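PDB 5X2E: tegumental protein 20.8 kDa from Clonorchis sinensis, which binds a calcium ion in the first loop of the EF-hand pair that forms its N-terminal calmodulin-like domain, the part of the longer protein present here. Local coordinates for residues 10-15 against 20-25. Numbering follows the deposited sequence.
Sequences IDKDGT and YPELEQ. With CA (calcium ion), chain B.
E22 and the carboxylates of D11 and D13 meet across a calcium ion, showing how an EF-hand loop ties two helices together. E22 grips the metal with OE1 and OE2, each 2.5 Å from the calcium, on an extended chain with CG anti to its carbonyl carbon (chi1 -79°). D11 and D13 each give one oxygen, D11 OD1 bonding the calcium at 2.2 Å, both carboxylate planes standing 72° from that of E22. T15 OG1, a water and V17 O bring the calcium to seven coordinating oxygens.

Second-shell hydrogen bonds fix these groups: D13 OD1 accepts from T15 N, above the carboxylate plane, in an Asx turn; S19 N holds E22 OE1 and N16 N holds D11 OD2, which also forms a salt bridge with R72.

Elsewhere, one water donates to I10 O and E22 O. K12 NZ donates a hydrogen bond to Q25 OE1 (3.1 Å), on a lone pair in the carbonyl plane, while Q25 NE2 is hydrogen-bonded to E29. I10 CD1 touches L23 CD1 at 4.3 Å, both side chains packing on W40.

Three carboxylates this close would probably repel one another; the cation probably offsets this and holds the loop to helix 20-29.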
loop_
_atom_site.group_PDB
_atom_site.type_symbol
_atom_site.label_atom_id
_atom_site.label_comp_id
_atom_site.label_asym_id
_atom_site.label_seq_id
_atom_site.Cartn_x
_atom_site.Cartn_y
_atom_site.Cartn_z
ATOM N N ILE A 10 3.662 3.030 1.962
ATOM C CA ILE A 10 3.489 3.541 0.607
ATOM C C ILE A 10 2.451 4.687 0.571
ATOM O O ILE A 10 2.653 5.699 -0.103
ATOM C CB ILE A 10 3.074 2.414 -0.348
ATOM C CG1 ILE A 10 4.186 1.361 -0.455
ATOM C CG2 ILE A 10 2.739 2.988 -1.719
ATOM C CD1 ILE A 10 3.724 0.072 -1.139
ATOM N N ASP A 11 1.360 4.507 1.301
ATOM C CA ASP A 11 0.235 5.418 1.282
ATOM C C ASP A 11 0.496 6.589 2.217
ATOM O O ASP A 11 -0.126 6.745 3.291
ATOM C CB ASP A 11 -1.043 4.685 1.676
ATOM C CG ASP A 11 -2.236 5.580 1.657
ATOM O OD1 ASP A 11 -2.306 6.488 0.797
ATOM O OD2 ASP A 11 -3.104 5.402 2.542
ATOM N N LYS A 12 1.452 7.419 1.822
ATOM C CA LYS A 12 2.030 8.394 2.737
ATOM C C LYS A 12 1.053 9.501 3.117
ATOM O O LYS A 12 1.230 10.133 4.141
ATOM C CB LYS A 12 3.277 9.007 2.113
ATOM C CG LYS A 12 3.032 9.573 0.758
ATOM C CD LYS A 12 4.324 10.061 0.152
ATOM C CE LYS A 12 4.028 11.063 -0.913
ATOM N NZ LYS A 12 5.226 11.883 -1.190
ATOM N N ASP A 13 0.033 9.747 2.290
ATOM C CA ASP A 13 -0.953 10.774 2.643
ATOM C C ASP A 13 -2.174 10.218 3.379
ATOM O O ASP A 13 -3.084 10.969 3.741
ATOM C CB ASP A 13 -1.378 11.576 1.421
ATOM C CG ASP A 13 -2.036 10.737 0.367
ATOM O OD1 ASP A 13 -2.320 9.517 0.569
ATOM O OD2 ASP A 13 -2.328 11.318 -0.696
ATOM N N GLY A 14 -2.180 8.914 3.682
ATOM C CA GLY A 14 -3.250 8.350 4.482
ATOM C C GLY A 14 -4.600 8.263 3.788
ATOM O O GLY A 14 -5.605 8.049 4.465
ATOM N N THR A 15 -4.669 8.381 2.464
ATOM C CA THR A 15 -5.994 8.354 1.836
ATOM C C THR A 15 -6.556 6.948 1.704
ATOM O O THR A 15 -7.720 6.795 1.312
ATOM C CB THR A 15 -5.959 9.003 0.428
ATOM O OG1 THR A 15 -5.042 8.258 -0.410
ATOM C CG2 THR A 15 -5.547 10.477 0.515
ATOM N N TYR A 20 -0.255 5.538 -8.200
ATOM C CA TYR A 20 0.894 5.013 -8.898
ATOM C C TYR A 20 2.200 5.807 -8.582
ATOM O O TYR A 20 3.232 5.194 -8.301
ATOM C CB TYR A 20 0.619 4.921 -10.382
ATOM C CG TYR A 20 -0.437 3.897 -10.826
ATOM C CD1 TYR A 20 -0.953 2.938 -9.967
ATOM C CD2 TYR A 20 -0.900 3.921 -12.138
ATOM C CE1 TYR A 20 -1.884 1.996 -10.420
ATOM C CE2 TYR A 20 -1.832 3.016 -12.588
ATOM C CZ TYR A 20 -2.334 2.051 -11.726
ATOM O OH TYR A 20 -3.251 1.144 -12.251
ATOM N N PRO A 21 2.154 7.153 -8.473
ATOM C CA PRO A 21 3.398 7.832 -8.028
ATOM C C PRO A 21 3.854 7.397 -6.617
ATOM O O PRO A 21 5.070 7.255 -6.411
ATOM C CB PRO A 21 3.009 9.322 -8.058
ATOM C CG PRO A 21 1.978 9.368 -9.205
ATOM C CD PRO A 21 1.164 8.108 -9.006
ATOM N N GLU A 22 2.919 7.199 -5.676
ATOM C CA GLU A 22 3.298 6.727 -4.346
ATOM C C GLU A 22 4.034 5.396 -4.415
ATOM O O GLU A 22 5.058 5.221 -3.769
ATOM C CB GLU A 22 2.047 6.579 -3.447
ATOM C CG GLU A 22 1.560 7.899 -2.875
ATOM C CD GLU A 22 0.248 7.763 -2.098
ATOM O OE1 GLU A 22 -0.522 6.795 -2.315
ATOM O OE2 GLU A 22 -0.049 8.618 -1.236
ATOM N N LEU A 23 3.494 4.463 -5.187
ATOM C CA LEU A 23 4.092 3.153 -5.353
ATOM C C LEU A 23 5.472 3.288 -6.001
ATOM O O LEU A 23 6.448 2.699 -5.548
ATOM C CB LEU A 23 3.154 2.288 -6.205
ATOM C CG LEU A 23 3.699 0.932 -6.639
ATOM C CD1 LEU A 23 3.986 0.013 -5.424
ATOM C CD2 LEU A 23 2.703 0.304 -7.596
ATOM N N GLU A 24 5.553 4.127 -7.036
ATOM C CA GLU A 24 6.800 4.292 -7.754
ATOM C C GLU A 24 7.878 4.951 -6.886
ATOM O O GLU A 24 9.059 4.563 -6.950
ATOM C CB GLU A 24 6.528 5.073 -9.044
ATOM C CG GLU A 24 5.725 4.188 -10.002
ATOM C CD GLU A 24 4.805 4.856 -10.950
ATOM O OE1 GLU A 24 4.709 6.098 -11.005
ATOM O OE2 GLU A 24 4.193 4.058 -11.714
ATOM N N GLN A 25 7.478 5.904 -6.046
ATOM C CA GLN A 25 8.422 6.516 -5.107
ATOM C C GLN A 25 8.928 5.496 -4.088
ATOM O O GLN A 25 10.113 5.419 -3.797
ATOM C CB GLN A 25 7.779 7.687 -4.382
ATOM C CG GLN A 25 8.704 8.310 -3.357
ATOM C CD GLN A 25 8.177 9.587 -2.786
ATOM O OE1 GLN A 25 6.961 9.845 -2.776
ATOM N NE2 GLN A 25 9.092 10.421 -2.312
HETATM CA CA CA B . -2.426 7.775 -1.029
HETATM O O HOH W 1 5.081 6.400 -1.253
HETATM O O HOH W 2 7.887 12.810 -0.132
HETATM O O HOH W 3 -2.898 8.989 -2.978
#